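Local coordinates for protein alpha-galactosidase (Thermus thermophilus, PDB 6LCJ) that probably hydrolyses terminal alpha-galactosidic linkages in galacto-oligosaccharides and assembles as a hexamer, at residues L294-Y307 with A330-P342. Numbering follows the deposited sequence.
Sequences LAWGYDYLKLDFLY and AAGEAYLLFCGAP
Strands 298-303 and 335-338 run parallel, their axes approaching to 4.8 Å and inclined by 12°, zipped by five backbone hydrogen bonds from Y335 N to D299 O through C339 N to L303 O. Beyond the strand ends, Y307 N donates to G340 O where the following loops still run alongside each other. On the face carrying Y300, K302, Y335 and L337, the planes of the two tyrosine rings differ by just 3° yet are displaced so that they hardly overlap, Y300 CE2 touching Y335 CD1 at 3.5 Å; the Y335 hydroxyl bonds to H398. L337 CD2 fits between Y300 OH and K302 CG. The K302 chain, extended throughout, carries NZ to a salt bridge with D196. D304 OD1 lies 3.1 Å from C339 SG; the same oxygen accepts the N-H of F305, and OD2 bonds to W233 NE1. On the other face L336 CD2 packs against L301 CB at 3.7 Å and L303 CD1. L306 CD1 makes a CH-pi contact over one face of F338, 3.8 Å from its centroid, and L306 CB meets A341 CB. With helix 317-331 linking them, these neighbouring strands form a beta-alpha-beta unit of the (beta/alpha)8 TIM barrel characteristic of GH36 enzymes.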
loop_
_atom_site.group_PDB
_atom_site.type_symbol
_atom_site.label_atom_id
_atom_site.label_comp_id
_atom_site.label_asym_id
_atom_site.label_seq_id
_atom_site.Cartn_x
_atom_site.Cartn_y
_atom_site.Cartn_z
ATOM N N LEU E 294 -44.140 19.599 29.589
ATOM C CA LEU E 294 -45.582 19.653 29.820
ATOM C C LEU E 294 -45.912 20.598 30.960
ATOM O O LEU E 294 -46.844 21.405 30.859
ATOM C CB LEU E 294 -46.142 18.272 30.131
ATOM C CG LEU E 294 -46.081 17.150 29.110
ATOM C CD1 LEU E 294 -47.145 16.133 29.424
ATOM C CD2 LEU E 294 -46.243 17.673 27.698
ATOM N N ALA E 295 -45.153 20.519 32.054
ATOM C CA ALA E 295 -45.403 21.408 33.182
ATOM C C ALA E 295 -45.204 22.855 32.784
ATOM O O ALA E 295 -45.883 23.745 33.303
ATOM C CB ALA E 295 -44.495 21.050 34.354
ATOM N N TRP E 296 -44.292 23.103 31.849
ATOM C CA TRP E 296 -44.052 24.446 31.347
ATOM C C TRP E 296 -45.221 24.998 30.543
ATOM O O TRP E 296 -45.284 26.212 30.339
ATOM C CB TRP E 296 -42.802 24.446 30.476
ATOM C CG TRP E 296 -41.548 24.573 31.247
ATOM C CD1 TRP E 296 -41.426 24.942 32.543
ATOM C CD2 TRP E 296 -40.215 24.348 30.756
ATOM N NE1 TRP E 296 -40.097 24.954 32.904
ATOM C CE2 TRP E 296 -39.335 24.593 31.823
ATOM C CE3 TRP E 296 -39.686 23.961 29.516
ATOM C CZ2 TRP E 296 -37.951 24.466 31.695
ATOM C CZ3 TRP E 296 -38.321 23.834 29.389
ATOM C CH2 TRP E 296 -37.463 24.085 30.478
ATOM N N GLY E 297 -46.125 24.145 30.056
ATOM C CA GLY E 297 -47.210 24.589 29.199
ATOM C C GLY E 297 -47.170 24.080 27.768
ATOM O O GLY E 297 -48.153 24.280 27.032
ATOM N N TYR E 298 -46.087 23.419 27.347
ATOM C CA TYR E 298 -46.001 22.877 25.994
ATOM C C TYR E 298 -46.655 21.507 25.931
ATOM O O TYR E 298 -46.348 20.640 26.752
ATOM C CB TYR E 298 -44.540 22.777 25.554
ATOM C CG TYR E 298 -43.828 24.100 25.610
ATOM C CD1 TYR E 298 -43.289 24.572 26.802
ATOM C CD2 TYR E 298 -43.721 24.901 24.483
ATOM C CE1 TYR E 298 -42.654 25.787 26.859
ATOM C CE2 TYR E 298 -43.075 26.118 24.533
ATOM C CZ TYR E 298 -42.552 26.554 25.721
ATOM O OH TYR E 298 -41.911 27.759 25.773
ATOM N N ASP E 299 -47.546 21.298 24.954
ATOM C CA ASP E 299 -48.122 19.973 24.716
ATOM C C ASP E 299 -47.931 19.495 23.273
ATOM O O ASP E 299 -48.599 18.553 22.840
ATOM C CB ASP E 299 -49.603 19.957 25.089
ATOM C CG ASP E 299 -50.417 20.952 24.280
ATOM O OD1 ASP E 299 -49.827 21.899 23.718
ATOM O OD2 ASP E 299 -51.655 20.789 24.218
ATOM N N TYR E 300 -47.049 20.144 22.518
ATOM C CA TYR E 300 -46.591 19.671 21.218
ATOM C C TYR E 300 -45.069 19.650 21.287
ATOM O O TYR E 300 -44.447 20.683 21.550
ATOM C CB TYR E 300 -47.111 20.582 20.092
ATOM C CG TYR E 300 -46.704 20.221 18.672
ATOM C CD1 TYR E 300 -45.399 20.402 18.226
ATOM C CD2 TYR E 300 -47.641 19.735 17.763
ATOM C CE1 TYR E 300 -45.033 20.087 16.929
ATOM C CE2 TYR E 300 -47.289 19.419 16.454
ATOM C CZ TYR E 300 -45.986 19.602 16.047
ATOM O OH TYR E 300 -45.627 19.281 14.765
ATOM N N LEU E 301 -44.470 18.476 21.115
ATOM C CA LEU E 301 -43.031 18.317 21.303
ATOM C C LEU E 301 -42.392 17.747 20.047
ATOM O O LEU E 301 -42.873 16.751 19.496
ATOM C CB LEU E 301 -42.727 17.412 22.492
ATOM C CG LEU E 301 -43.303 17.887 23.825
ATOM C CD1 LEU E 301 -42.998 16.862 24.932
ATOM C CD2 LEU E 301 -42.748 19.271 24.158
ATOM N N LYS E 302 -41.326 18.387 19.593
ATOM C CA LYS E 302 -40.544 17.900 18.463
ATOM C C LYS E 302 -39.289 17.252 19.030
ATOM O O LYS E 302 -38.379 17.937 19.514
ATOM C CB LYS E 302 -40.216 19.025 17.484
ATOM C CG LYS E 302 -39.467 18.583 16.229
ATOM C CD LYS E 302 -39.303 19.754 15.254
ATOM C CE LYS E 302 -38.306 19.461 14.126
ATOM N NZ LYS E 302 -38.129 20.637 13.197
ATOM N N LEU E 303 -39.266 15.932 19.003
ATOM C CA LEU E 303 -38.163 15.156 19.540
ATOM C C LEU E 303 -37.274 14.792 18.367
ATOM O O LEU E 303 -37.714 14.109 17.439
ATOM C CB LEU E 303 -38.685 13.916 20.269
ATOM C CG LEU E 303 -39.713 14.255 21.354
ATOM C CD1 LEU E 303 -40.211 12.997 22.084
ATOM C CD2 LEU E 303 -39.115 15.264 22.343
ATOM N N ASP E 304 -36.046 15.277 18.393
ATOM C CA ASP E 304 -35.188 15.274 17.228
ATOM C C ASP E 304 -33.961 14.414 17.485
ATOM O O ASP E 304 -33.633 14.100 18.633
ATOM C CB ASP E 304 -34.760 16.696 16.873
ATOM C CG ASP E 304 -34.495 16.884 15.382
ATOM O OD1 ASP E 304 -34.348 15.885 14.626
ATOM O OD2 ASP E 304 -34.430 18.064 14.980
ATOM N N PHE E 305 -33.283 14.049 16.385
ATOM C CA PHE E 305 -32.057 13.264 16.433
ATOM C C PHE E 305 -32.270 11.970 17.197
ATOM O O PHE E 305 -31.385 11.519 17.921
ATOM C CB PHE E 305 -30.906 14.061 17.056
ATOM C CG PHE E 305 -30.426 15.195 16.205
ATOM C CD1 PHE E 305 -31.142 16.383 16.137
ATOM C CD2 PHE E 305 -29.261 15.073 15.462
ATOM C CE1 PHE E 305 -30.704 17.439 15.341
ATOM C CE2 PHE E 305 -28.813 16.126 14.663
ATOM C CZ PHE E 305 -29.536 17.311 14.605
ATOM N N LEU E 306 -33.455 11.382 17.050
ATOM C CA LEU E 306 -33.813 10.192 17.801
ATOM C C LEU E 306 -33.052 8.952 17.348
ATOM O O LEU E 306 -33.086 7.937 18.055
ATOM C CB LEU E 306 -35.319 9.949 17.697
ATOM C CG LEU E 306 -36.271 10.950 18.382
ATOM C CD1 LEU E 306 -37.714 10.535 18.126
ATOM C CD2 LEU E 306 -35.996 11.025 19.856
ATOM N N TYR E 307 -32.369 9.003 16.194
ATOM C CA TYR E 307 -31.440 7.931 15.845
ATOM C C TYR E 307 -30.384 7.719 16.940
ATOM O O TYR E 307 -29.858 6.609 17.089
ATOM C CB TYR E 307 -30.756 8.236 14.500
ATOM C CG TYR E 307 -29.690 9.307 14.626
ATOM C CD1 TYR E 307 -28.381 8.983 14.956
ATOM C CD2 TYR E 307 -30.004 10.641 14.449
ATOM C CE1 TYR E 307 -27.422 9.958 15.105
ATOM C CE2 TYR E 307 -29.044 11.620 14.592
ATOM C CZ TYR E 307 -27.763 11.275 14.922
ATOM O OH TYR E 307 -26.827 12.259 15.071
ATOM N N ALA E 330 -44.791 9.199 29.399
ATOM C CA ALA E 330 -44.549 10.437 30.128
ATOM C C ALA E 330 -45.241 11.620 29.467
ATOM O O ALA E 330 -45.575 12.600 30.145
ATOM C CB ALA E 330 -43.051 10.698 30.255
ATOM N N ALA E 331 -45.470 11.546 28.153
ATOM C CA ALA E 331 -46.095 12.633 27.409
ATOM C C ALA E 331 -47.611 12.554 27.421
ATOM O O ALA E 331 -48.278 13.541 27.084
ATOM C CB ALA E 331 -45.601 12.643 25.957
ATOM N N GLY E 332 -48.164 11.416 27.810
ATOM C CA GLY E 332 -49.605 11.286 27.832
ATOM C C GLY E 332 -50.178 11.546 26.461
ATOM O O GLY E 332 -49.754 10.958 25.459
ATOM N N GLU E 333 -51.146 12.447 26.403
ATOM C CA GLU E 333 -51.832 12.752 25.157
ATOM C C GLU E 333 -51.208 13.924 24.409
ATOM O O GLU E 333 -51.735 14.332 23.374
ATOM C CB GLU E 333 -53.312 13.018 25.443
ATOM C CG GLU E 333 -53.976 11.843 26.170
ATOM C CD GLU E 333 -55.467 12.039 26.413
ATOM O OE1 GLU E 333 -55.859 13.072 27.009
ATOM O OE2 GLU E 333 -56.246 11.144 26.012
ATOM N N ALA E 334 -50.095 14.459 24.896
ATOM C CA ALA E 334 -49.386 15.472 24.145
ATOM C C ALA E 334 -49.036 14.933 22.765
ATOM O O ALA E 334 -49.050 13.719 22.522
ATOM C CB ALA E 334 -48.130 15.905 24.890
ATOM N N TYR E 335 -48.773 15.857 21.840
ATOM C CA TYR E 335 -48.423 15.511 20.467
ATOM C C TYR E 335 -46.911 15.343 20.375
ATOM O O TYR E 335 -46.161 16.286 20.655
ATOM C CB TYR E 335 -48.887 16.590 19.485
ATOM C CG TYR E 335 -48.906 16.120 18.042
ATOM C CD1 TYR E 335 -47.737 16.089 17.287
ATOM C CD2 TYR E 335 -50.083 15.690 17.441
ATOM C CE1 TYR E 335 -47.743 15.653 15.974
ATOM C CE2 TYR E 335 -50.098 15.252 16.133
ATOM C CZ TYR E 335 -48.923 15.236 15.403
ATOM O OH TYR E 335 -48.923 14.801 14.101
ATOM N N LEU E 336 -46.463 14.161 19.968
ATOM C CA LEU E 336 -45.041 13.927 19.754
ATOM C C LEU E 336 -44.774 13.823 18.257
ATOM O O LEU E 336 -45.346 12.961 17.569
ATOM C CB LEU E 336 -44.564 12.675 20.488
ATOM C CG LEU E 336 -44.741 12.747 21.998
ATOM C CD1 LEU E 336 -44.238 11.469 22.633
ATOM C CD2 LEU E 336 -44.039 13.977 22.563
ATOM N N LEU E 337 -43.944 14.731 17.759
ATOM C CA LEU E 337 -43.433 14.691 16.401
ATOM C C LEU E 337 -42.033 14.101 16.462
ATOM O O LEU E 337 -41.148 14.681 17.102
ATOM C CB LEU E 337 -43.396 16.090 15.786
ATOM C CG LEU E 337 -42.720 16.143 14.408
ATOM C CD1 LEU E 337 -43.590 15.472 13.352
ATOM C CD2 LEU E 337 -42.404 17.565 14.003
ATOM N N PHE E 338 -41.842 12.943 15.821
ATOM C CA PHE E 338 -40.546 12.263 15.795
ATOM C C PHE E 338 -39.730 12.745 14.603
ATOM O O PHE E 338 -40.223 12.745 13.468
ATOM C CB PHE E 338 -40.713 10.741 15.710
ATOM C CG PHE E 338 -41.048 10.071 17.030
ATOM C CD1 PHE E 338 -41.721 10.759 18.038
ATOM C CD2 PHE E 338 -40.722 8.740 17.246
ATOM C CE1 PHE E 338 -42.058 10.133 19.224
ATOM C CE2 PHE E 338 -41.052 8.107 18.440
ATOM C CZ PHE E 338 -41.720 8.805 19.427
ATOM N N CYS E 339 -38.477 13.121 14.858
ATOM C CA CYS E 339 -37.587 13.637 13.825
ATOM C C CYS E 339 -36.227 12.953 13.950
ATOM O O CYS E 339 -35.801 12.593 15.050
ATOM C CB CYS E 339 -37.446 15.188 13.935
ATOM S SG CYS E 339 -36.609 16.009 12.488
ATOM N N GLY E 340 -35.541 12.779 12.816
ATOM C CA GLY E 340 -34.249 12.105 12.816
ATOM C C GLY E 340 -34.331 10.698 13.357
ATOM O O GLY E 340 -33.377 10.195 13.979
ATOM N N ALA E 341 -35.444 10.057 13.137
ATOM C CA ALA E 341 -35.846 8.930 13.933
ATOM C C ALA E 341 -35.914 7.675 13.091
ATOM O O ALA E 341 -36.307 7.736 11.917
ATOM C CB ALA E 341 -37.221 9.190 14.571
ATOM N N PRO E 342 -35.550 6.530 13.666
ATOM C CA PRO E 342 -35.865 5.246 13.032
ATOM C C PRO E 342 -37.311 5.211 12.572
ATOM O O PRO E 342 -38.233 5.314 13.386
ATOM C CB PRO E 342 -35.608 4.239 14.155
ATOM C CG PRO E 342 -34.586 4.912 15.006
ATOM C CD PRO E 342 -34.970 6.353 15.005
#